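Local coordinates for 5,10-methylenetetrahydromethanopterin reductase (Methanopyrus kandleri, PDB 1EZW), which catalyses the reversible, coenzyme F420-dependent reduction of methylene-tetrahydromethanopterin to methyl-tetrahydromethanopterin, a step of methanogenesis from carbon dioxide, at residues Glu32-Asp38 and Ile59-Ile65; Tyr45-Thr50 and Asn79-Leu83. The contacts are given in a common frame with arbitrary orientation. Where two conformers were deposited one is given. Residue numbers count along the deposited sequence, not the author numbering.

Contact 1: Glu32-Asp38 and Ile59-Ile65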
ATOM      1  N   GLU A  32      -2.038   7.214 -19.777  0.60 17.23           N
ATOM      2  CA  GLU A  32      -1.048   8.044 -19.103  0.60 17.93           C
ATOM      3  C   GLU A  32      -1.622   9.002 -18.058  0.60 16.80           C
ATOM      4  O   GLU A  32      -0.871   9.619 -17.294  0.60 18.14           O
ATOM      5  CB  GLU A  32      -0.222   8.807 -20.138  0.60 20.38           C
ATOM      6  CG  GLU A  32       0.683   7.867 -20.951  0.60 22.29           C
ATOM      7  CD  GLU A  32       1.436   8.589 -22.059  0.60 24.22           C
ATOM      8  OE1 GLU A  32       2.367   9.355 -21.759  0.60 27.02           O
ATOM      9  OE2 GLU A  32       1.076   8.396 -23.233  0.60 22.92           O
ATOM     10  N   TYR A  33      -2.936   9.145 -18.039  1.00 16.06           N
ATOM     11  CA  TYR A  33      -3.577  10.000 -17.033  1.00 16.55           C
ATOM     12  C   TYR A  33      -4.749   9.339 -16.376  1.00 15.98           C
ATOM     13  O   TYR A  33      -5.532   8.686 -17.049  1.00 16.75           O
ATOM     14  CB  TYR A  33      -4.140  11.287 -17.666  1.00 17.57           C
ATOM     15  CG  TYR A  33      -3.079  12.147 -18.286  1.00 17.75           C
ATOM     16  CD1 TYR A  33      -2.582  11.873 -19.570  1.00 18.88           C
ATOM     17  CD2 TYR A  33      -2.551  13.227 -17.588  1.00 19.41           C
ATOM     18  CE1 TYR A  33      -1.582  12.668 -20.138  1.00 18.50           C
ATOM     19  CE2 TYR A  33      -1.558  14.031 -18.134  1.00 20.14           C
ATOM     20  CZ  TYR A  33      -1.078  13.737 -19.424  1.00 21.52           C
ATOM     21  OH  TYR A  33      -0.053  14.496 -19.942  1.00 20.81           O
ATOM     22  N   ALA A  34      -4.921   9.566 -15.061  1.00 14.33           N
ATOM     23  CA  ALA A  34      -6.110   9.037 -14.368  1.00 13.69           C
ATOM     24  C   ALA A  34      -6.658  10.218 -13.544  1.00 14.78           C
ATOM     25  O   ALA A  34      -5.925  10.821 -12.719  1.00 16.53           O
ATOM     26  CB  ALA A  34      -5.729   7.840 -13.418  1.00 15.02           C
ATOM     27  N   TRP A  35      -7.923  10.513 -13.786  1.00 14.62           N
ATOM     28  CA  TRP A  35      -8.618  11.626 -13.161  1.00 15.79           C
ATOM     29  C   TRP A  35      -9.725  11.122 -12.275  1.00 18.24           C
ATOM     30  O   TRP A  35     -10.538  10.307 -12.692  1.00 17.74           O
ATOM     31  CB  TRP A  35      -9.256  12.518 -14.236  1.00 17.79           C
ATOM     32  CG  TRP A  35      -8.275  13.089 -15.238  1.00 17.07           C
ATOM     33  CD1 TRP A  35      -8.003  12.629 -16.519  1.00 16.48           C
ATOM     34  CD2 TRP A  35      -7.483  14.267 -15.064  1.00 16.98           C
ATOM     35  NE1 TRP A  35      -7.105  13.463 -17.133  1.00 17.98           N
ATOM     36  CE2 TRP A  35      -6.766  14.478 -16.266  1.00 17.04           C
ATOM     37  CE3 TRP A  35      -7.310  15.175 -14.003  1.00 15.68           C
ATOM     38  CZ2 TRP A  35      -5.881  15.568 -16.446  1.00 17.37           C
ATOM     39  CZ3 TRP A  35      -6.427  16.264 -14.187  1.00 16.65           C
ATOM     40  CH2 TRP A  35      -5.726  16.442 -15.403  1.00 19.66           C
ATOM     41  N   ILE A  36      -9.779  11.642 -11.052  1.00 17.74           N
ATOM     42  CA  ILE A  36     -10.819  11.208 -10.115  1.00 19.70           C
ATOM     43  C   ILE A  36     -11.634  12.437  -9.737  1.00 20.51           C
ATOM     44  O   ILE A  36     -11.086  13.440  -9.277  1.00 20.47           O
ATOM     45  CB  ILE A  36     -10.209  10.556  -8.841  1.00 20.43           C
ATOM     46  CG1 ILE A  36      -9.620   9.183  -9.215  1.00 21.72           C
ATOM     47  CG2 ILE A  36     -11.320  10.342  -7.788  1.00 21.88           C
ATOM     48  CD1 ILE A  36     -10.736   8.211  -9.693  1.00 22.67           C
ATOM     49  N   CYS A  37     -12.943  12.369  -9.954  0.60 20.37           N
ATOM     50  CA  CYS A  37     -13.838  13.490  -9.661  0.60 22.11           C
ATOM     51  C   CYS A  37     -13.867  13.849  -8.183  0.60 21.50           C
ATOM     52  O   CYS A  37     -13.584  13.016  -7.319  0.60 21.27           O
ATOM     53  CB  CYS A  37     -15.239  13.141 -10.125  0.60 25.64           C
ATOM     54  SG  CYS A  37     -15.176  12.480 -11.768  0.60 32.60           S
ATOM     55  N   ASP A  38     -14.193  15.109  -7.905  1.00 19.26           N
ATOM     56  CA  ASP A  38     -14.243  15.598  -6.530  1.00 18.32           C
ATOM     57  C   ASP A  38     -15.635  16.052  -6.144  1.00 18.00           C
ATOM     58  O   ASP A  38     -15.985  17.222  -6.376  1.00 19.01           O
ATOM     59  CB  ASP A  38     -13.213  16.759  -6.369  1.00 17.03           C
ATOM     60  CG  ASP A  38     -13.352  17.498  -5.045  1.00 16.96           C
ATOM     61  OD1 ASP A  38     -13.670  16.815  -4.059  1.00 16.97           O
ATOM     62  OD2 ASP A  38     -13.137  18.732  -5.010  1.00 16.55           O
ATOM     63  N   ILE A  59       1.253   5.899 -14.137  1.00 15.49           N
ATOM     64  CA  ILE A  59       0.180   6.771 -14.588  1.00 16.66           C
ATOM     65  C   ILE A  59       0.109   8.063 -13.760  1.00 17.51           C
ATOM     66  O   ILE A  59       0.348   8.044 -12.547  1.00 16.99           O
ATOM     67  CB  ILE A  59      -1.164   5.995 -14.564  1.00 16.67           C
ATOM     68  CG1 ILE A  59      -2.220   6.725 -15.379  1.00 15.45           C
ATOM     69  CG2 ILE A  59      -1.622   5.781 -13.125  1.00 16.69           C
ATOM     70  CD1 ILE A  59      -3.469   5.807 -15.617  1.00 17.51           C
ATOM     71  N   LYS A  60      -0.186   9.181 -14.429  1.00 16.83           N
ATOM     72  CA  LYS A  60      -0.344  10.450 -13.695  1.00 16.13           C
ATOM     73  C   LYS A  60      -1.714  10.415 -13.043  1.00 16.74           C
ATOM     74  O   LYS A  60      -2.679   9.845 -13.578  1.00 17.19           O
ATOM     75  CB  LYS A  60      -0.134  11.628 -14.635  1.00 17.45           C
ATOM     76  CG  LYS A  60       1.327  11.633 -15.116  1.00 21.05           C
ATOM     77  CD  LYS A  60       1.648  12.752 -16.138  1.00 27.48           C
ATOM     78  CE  LYS A  60       1.651  12.242 -17.552  1.00 30.72           C
ATOM     79  NZ  LYS A  60       2.367  13.255 -18.428  1.00 34.79           N
ATOM     80  N   LEU A  61      -1.769  11.008 -11.840  0.60 16.49           N
ATOM     81  CA  LEU A  61      -2.930  10.976 -10.915  0.60 16.08           C
ATOM     82  C   LEU A  61      -3.383  12.332 -10.400  0.60 15.54           C
ATOM     83  O   LEU A  61      -2.549  13.096  -9.941  0.60 15.57           O
ATOM     84  CB  LEU A  61      -2.539  10.181  -9.615  0.60 15.93           C
ATOM     85  CG  LEU A  61      -2.780   8.749  -9.114  0.60 20.94           C
ATOM     86  CD1 LEU A  61      -3.326   7.852 -10.198  0.60 16.85           C
ATOM     87  CD2 LEU A  61      -1.458   8.189  -8.541  0.60 19.02           C
ATOM     88  N   GLY A  62      -4.669  12.645 -10.462  1.00 15.75           N
ATOM     89  CA  GLY A  62      -5.068  13.884  -9.799  1.00 16.02           C
ATOM     90  C   GLY A  62      -6.539  14.087  -9.832  1.00 15.15           C
ATOM     91  O   GLY A  62      -7.313  13.354 -10.506  1.00 14.94           O
ATOM     92  N   PRO A  63      -6.988  15.128  -9.114  1.00 16.16           N
ATOM     93  CA  PRO A  63      -8.401  15.433  -9.080  1.00 16.58           C
ATOM     94  C   PRO A  63      -8.855  15.952 -10.443  1.00 17.95           C
ATOM     95  O   PRO A  63      -8.181  16.795 -11.023  1.00 18.23           O
ATOM     96  CB  PRO A  63      -8.494  16.483  -7.963  1.00 16.34           C
ATOM     97  CG  PRO A  63      -7.178  17.184  -8.028  1.00 16.66           C
ATOM     98  CD  PRO A  63      -6.196  16.049  -8.267  1.00 16.46           C
ATOM     99  N   GLY A  64      -9.991  15.446 -10.928  1.00 18.00           N
ATOM    100  CA  GLY A  64     -10.532  15.880 -12.215  1.00 20.27           C
ATOM    101  C   GLY A  64     -12.040  15.928 -12.089  1.00 22.59           C
ATOM    102  O   GLY A  64     -12.730  14.979 -12.489  1.00 25.31           O
ATOM    103  N   ILE A  65     -12.596  17.036 -11.600  1.00 20.96           N
ATOM    104  CA  ILE A  65     -11.846  18.238 -11.244  1.00 21.27           C
ATOM    105  C   ILE A  65     -12.244  18.757  -9.881  1.00 20.77           C
ATOM    106  O   ILE A  65     -13.333  18.481  -9.408  1.00 23.80           O
ATOM    107  CB  ILE A  65     -12.149  19.373 -12.216  1.00 23.23           C
ATOM    108  CG1 ILE A  65     -13.654  19.508 -12.348  1.00 25.03           C
ATOM    109  CG2 ILE A  65     -11.532  19.091 -13.579  1.00 26.54           C
ATOM    110  CD1 ILE A  65     -14.091  20.721 -13.247  1.00 27.41           C
TER
HETATM  111  O   HOH W   1       2.144  11.641 -20.458  1.00 38.82           O
HETATM  112  O   HOH W   2     -15.334  16.729 -10.269  1.00 36.66           O
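Two neighbouring parallel strands of the (beta/alpha)8 barrel, 33-36 and 60-63, meet here; 33-36 also pairs with strand 5-10 on its other edge. Backbone hydrogen bonds alternate between the partners, from Lys60 N to Glu32 O (3.0 Å) and Ala34 N to Lys60 O (2.7 Å) through to Gly64 N to Ile36 O (2.8 Å). Tyr33, Trp35 and Lys60 share one face, where Trp35 packs edge-to-face with Tyr174 and Tyr229 and its NE1 is hydrogen-bonded to OE1 of Gln321. A CB on Gly64 would collide with Trp35 CB, and one on Gly62 with CD of the following Pro63; glycine avoids both. On the opposite face small Ala34 sits against Ile59 and Leu61, under helix 16-28. Lys60 lays its CE over the Tyr33 ring, a CH-pi contact. Main-chain bonding thus fixes the register while side chains sort by face, and at the more exposed end the Lys60 ammonium is served by Tyr33 OH (3.1 Å from NZ) and by water 1, which leads to Glu32 OE1.

Contact 2: Tyr45-Thr50 and Asn79-Leu83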
ATOM      1  N   TYR A  45     -11.363  12.414  -3.069  1.00 15.37           N
ATOM      2  CA  TYR A  45     -10.333  12.244  -4.085  1.00 16.66           C
ATOM      3  C   TYR A  45      -8.973  11.992  -3.458  1.00 16.86           C
ATOM      4  O   TYR A  45      -8.196  11.213  -4.016  1.00 17.16           O
ATOM      5  CB  TYR A  45     -10.295  13.426  -5.089  1.00 17.27           C
ATOM      6  CG  TYR A  45      -9.570  14.699  -4.653  1.00 16.40           C
ATOM      7  CD1 TYR A  45      -8.158  14.771  -4.595  1.00 16.12           C
ATOM      8  CD2 TYR A  45     -10.297  15.826  -4.322  1.00 16.28           C
ATOM      9  CE1 TYR A  45      -7.515  15.910  -4.232  1.00 17.20           C
ATOM     10  CE2 TYR A  45      -9.654  17.013  -3.948  1.00 15.20           C
ATOM     11  CZ  TYR A  45      -8.276  17.046  -3.909  1.00 16.19           C
ATOM     12  OH  TYR A  45      -7.627  18.181  -3.572  1.00 16.59           O
ATOM     13  N   MET A  46      -8.659  12.623  -2.325  1.00 16.76           N
ATOM     14  CA  MET A  46      -7.373  12.415  -1.684  1.00 16.90           C
ATOM     15  C   MET A  46      -7.248  10.977  -1.187  1.00 16.12           C
ATOM     16  O   MET A  46      -6.190  10.363  -1.339  1.00 16.85           O
ATOM     17  CB  MET A  46      -7.165  13.384  -0.501  1.00 20.44           C
ATOM     18  CG  MET A  46      -6.419  14.647  -0.867  1.00 24.40           C
ATOM     19  SD  MET A  46      -4.872  14.316  -1.749  1.00 23.33           S
ATOM     20  CE  MET A  46      -3.610  13.745  -0.544  1.00 27.08           C
ATOM     21  N   GLY A  47      -8.304  10.423  -0.618  1.00 14.67           N
ATOM     22  CA  GLY A  47      -8.193   9.040  -0.147  1.00 14.83           C
ATOM     23  C   GLY A  47      -8.049   8.058  -1.301  1.00 14.92           C
ATOM     24  O   GLY A  47      -7.163   7.191  -1.286  1.00 15.32           O
ATOM     25  N   VAL A  48      -8.924   8.196  -2.305  1.00 14.10           N
ATOM     26  CA  VAL A  48      -8.913   7.314  -3.455  1.00 12.79           C
ATOM     27  C   VAL A  48      -7.609   7.475  -4.259  1.00 14.23           C
ATOM     28  O   VAL A  48      -7.014   6.477  -4.672  1.00 15.50           O
ATOM     29  CB  VAL A  48     -10.146   7.605  -4.354  1.00 16.09           C
ATOM     30  CG1 VAL A  48     -10.079   6.771  -5.656  1.00 17.74           C
ATOM     31  CG2 VAL A  48     -11.413   7.271  -3.575  1.00 15.99           C
ATOM     32  N   LEU A  49      -7.166   8.710  -4.512  1.00 13.30           N
ATOM     33  CA  LEU A  49      -5.914   8.848  -5.278  1.00 15.35           C
ATOM     34  C   LEU A  49      -4.665   8.425  -4.511  1.00 15.77           C
ATOM     35  O   LEU A  49      -3.709   7.964  -5.123  1.00 15.39           O
ATOM     36  CB  LEU A  49      -5.773  10.283  -5.795  1.00 15.16           C
ATOM     37  CG  LEU A  49      -6.750  10.650  -6.925  1.00 16.08           C
ATOM     38  CD1 LEU A  49      -6.681  12.188  -7.092  1.00 16.75           C
ATOM     39  CD2 LEU A  49      -6.401   9.942  -8.209  1.00 17.16           C
ATOM     40  N   THR A  50      -4.661   8.557  -3.188  1.00 15.39           N
ATOM     41  CA  THR A  50      -3.517   8.093  -2.423  1.00 13.79           C
ATOM     42  C   THR A  50      -3.481   6.562  -2.503  1.00 13.86           C
ATOM     43  O   THR A  50      -2.426   5.964  -2.710  1.00 13.20           O
ATOM     44  CB  THR A  50      -3.597   8.571  -0.957  1.00 15.12           C
ATOM     45  OG1 THR A  50      -3.525  10.002  -0.937  1.00 15.58           O
ATOM     46  CG2 THR A  50      -2.368   8.049  -0.182  1.00 14.68           C
ATOM     47  N   ASN A  79      -2.811  19.156  -0.474  1.00 14.75           N
ATOM     48  CA  ASN A  79      -3.267  17.862  -1.041  1.00 15.93           C
ATOM     49  C   ASN A  79      -2.434  17.499  -2.266  1.00 14.77           C
ATOM     50  O   ASN A  79      -1.916  16.386  -2.363  1.00 15.33           O
ATOM     51  CB  ASN A  79      -4.720  17.898  -1.490  1.00 16.93           C
ATOM     52  CG  ASN A  79      -5.662  17.956  -0.352  1.00 21.08           C
ATOM     53  OD1 ASN A  79      -5.267  17.696   0.765  1.00 21.86           O
ATOM     54  ND2 ASN A  79      -6.939  18.264  -0.619  1.00 22.42           N
ATOM     55  N   ILE A  80      -2.301  18.450  -3.195  1.00 16.64           N
ATOM     56  CA  ILE A  80      -1.543  18.173  -4.410  1.00 15.08           C
ATOM     57  C   ILE A  80      -0.081  17.874  -4.132  1.00 15.48           C
ATOM     58  O   ILE A  80       0.481  16.903  -4.705  1.00 14.45           O
ATOM     59  CB  ILE A  80      -1.688  19.352  -5.416  1.00 16.23           C
ATOM     60  CG1 ILE A  80      -3.163  19.507  -5.773  1.00 16.16           C
ATOM     61  CG2 ILE A  80      -0.744  19.154  -6.605  1.00 17.72           C
ATOM     62  CD1 ILE A  80      -3.782  18.301  -6.482  1.00 19.19           C
ATOM     63  N   ALA A  81       0.569  18.640  -3.249  1.00 15.24           N
ATOM     64  CA  ALA A  81       1.942  18.361  -2.945  1.00 13.44           C
ATOM     65  C   ALA A  81       2.097  16.966  -2.292  1.00 13.78           C
ATOM     66  O   ALA A  81       3.075  16.268  -2.544  1.00 14.01           O
ATOM     67  CB  ALA A  81       2.520  19.437  -2.015  1.00 14.14           C
ATOM     68  N   THR A  82       1.109  16.581  -1.488  1.00 13.95           N
ATOM     69  CA  THR A  82       1.164  15.294  -0.755  1.00 13.64           C
ATOM     70  C   THR A  82       1.000  14.139  -1.741  1.00 14.59           C
ATOM     71  O   THR A  82       1.766  13.187  -1.696  1.00 15.37           O
ATOM     72  CB  THR A  82       0.086  15.270   0.344  1.00 15.41           C
ATOM     73  OG1 THR A  82       0.314  16.385   1.222  1.00 13.28           O
ATOM     74  CG2 THR A  82       0.165  13.955   1.201  1.00 13.69           C
ATOM     75  N   LEU A  83      -0.029  14.231  -2.589  1.00 14.95           N
ATOM     76  CA  LEU A  83      -0.250  13.217  -3.623  1.00 14.06           C
ATOM     77  C   LEU A  83       0.995  13.138  -4.496  1.00 14.82           C
ATOM     78  O   LEU A  83       1.422  12.040  -4.854  1.00 14.24           O
ATOM     79  CB  LEU A  83      -1.421  13.590  -4.506  1.00 14.28           C
ATOM     80  CG  LEU A  83      -1.751  12.609  -5.642  1.00 17.05           C
ATOM     81  CD1 LEU A  83      -2.010  11.186  -5.097  1.00 17.84           C
ATOM     82  CD2 LEU A  83      -3.020  13.096  -6.336  1.00 18.35           C
TER
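Leu83 (83 Å² buried) and Met46 (82 Å²) carry this packing between helices 45-54 and 73-86, and Asn79 follows. The short segments run nearly parallel, 10° apart, with axes 10.8 Å from each other, a gap that long side chains must bridge. Met46 does so with its flexible thioether chain: CG lies 3.4 Å from Asn79 CG, and the chain runs on until CE is 4.1 Å from Thr82 CB and SD is 4.5 Å from Leu83 CB. Leu83 reaches back from one turn further along its helix, its branched end filling the space beside Leu49. Leu83 CD2 is 3.8 Å from Leu49 CD1, while Leu83 CD1 comes within 3.6 Å of Leu49 O. Asn79 supplies the polar element, its ND2 donating a hydrogen bond to Tyr45 OH (3.0 Å), so that the phenol oxygen accepts one amide hydrogen in a buried setting. Thr50 turns its hydroxyl back to its own helix, OG1 to Met46 O (2.7 Å). Leu49 and Ile80 also touch Pro63 of strand 60-63, and Ser44 of a second subunit packs on Met46 and Asn79. Such side-by-side, nearly parallel helices, laid over the strand between them, are typical of the outer helical layer of a TIM barrel, which here also meets the second subunit.

After strand 5-10 and helix 16-28 the chain forms strand 33-36, passes through helix 45-54 and returns in strand 60-63, so contact 1 closes a beta-alpha-beta unit. It then continues into helix 73-86, and contact 2 closes a second loop by setting that helix beside helix 45-54. The segments alternate along the chain, so the two loops cross rather than nest, and together they span two successive beta-alpha units. Their centres are 10 Å apart and they touch directly: Leu49 CD1 lies 3.3 Å from Gly62 C, and Leu49 CD2 is 3.5 Å from Ile36 CG1. Leu49 therefore joins the barrel wall to the helices outside it.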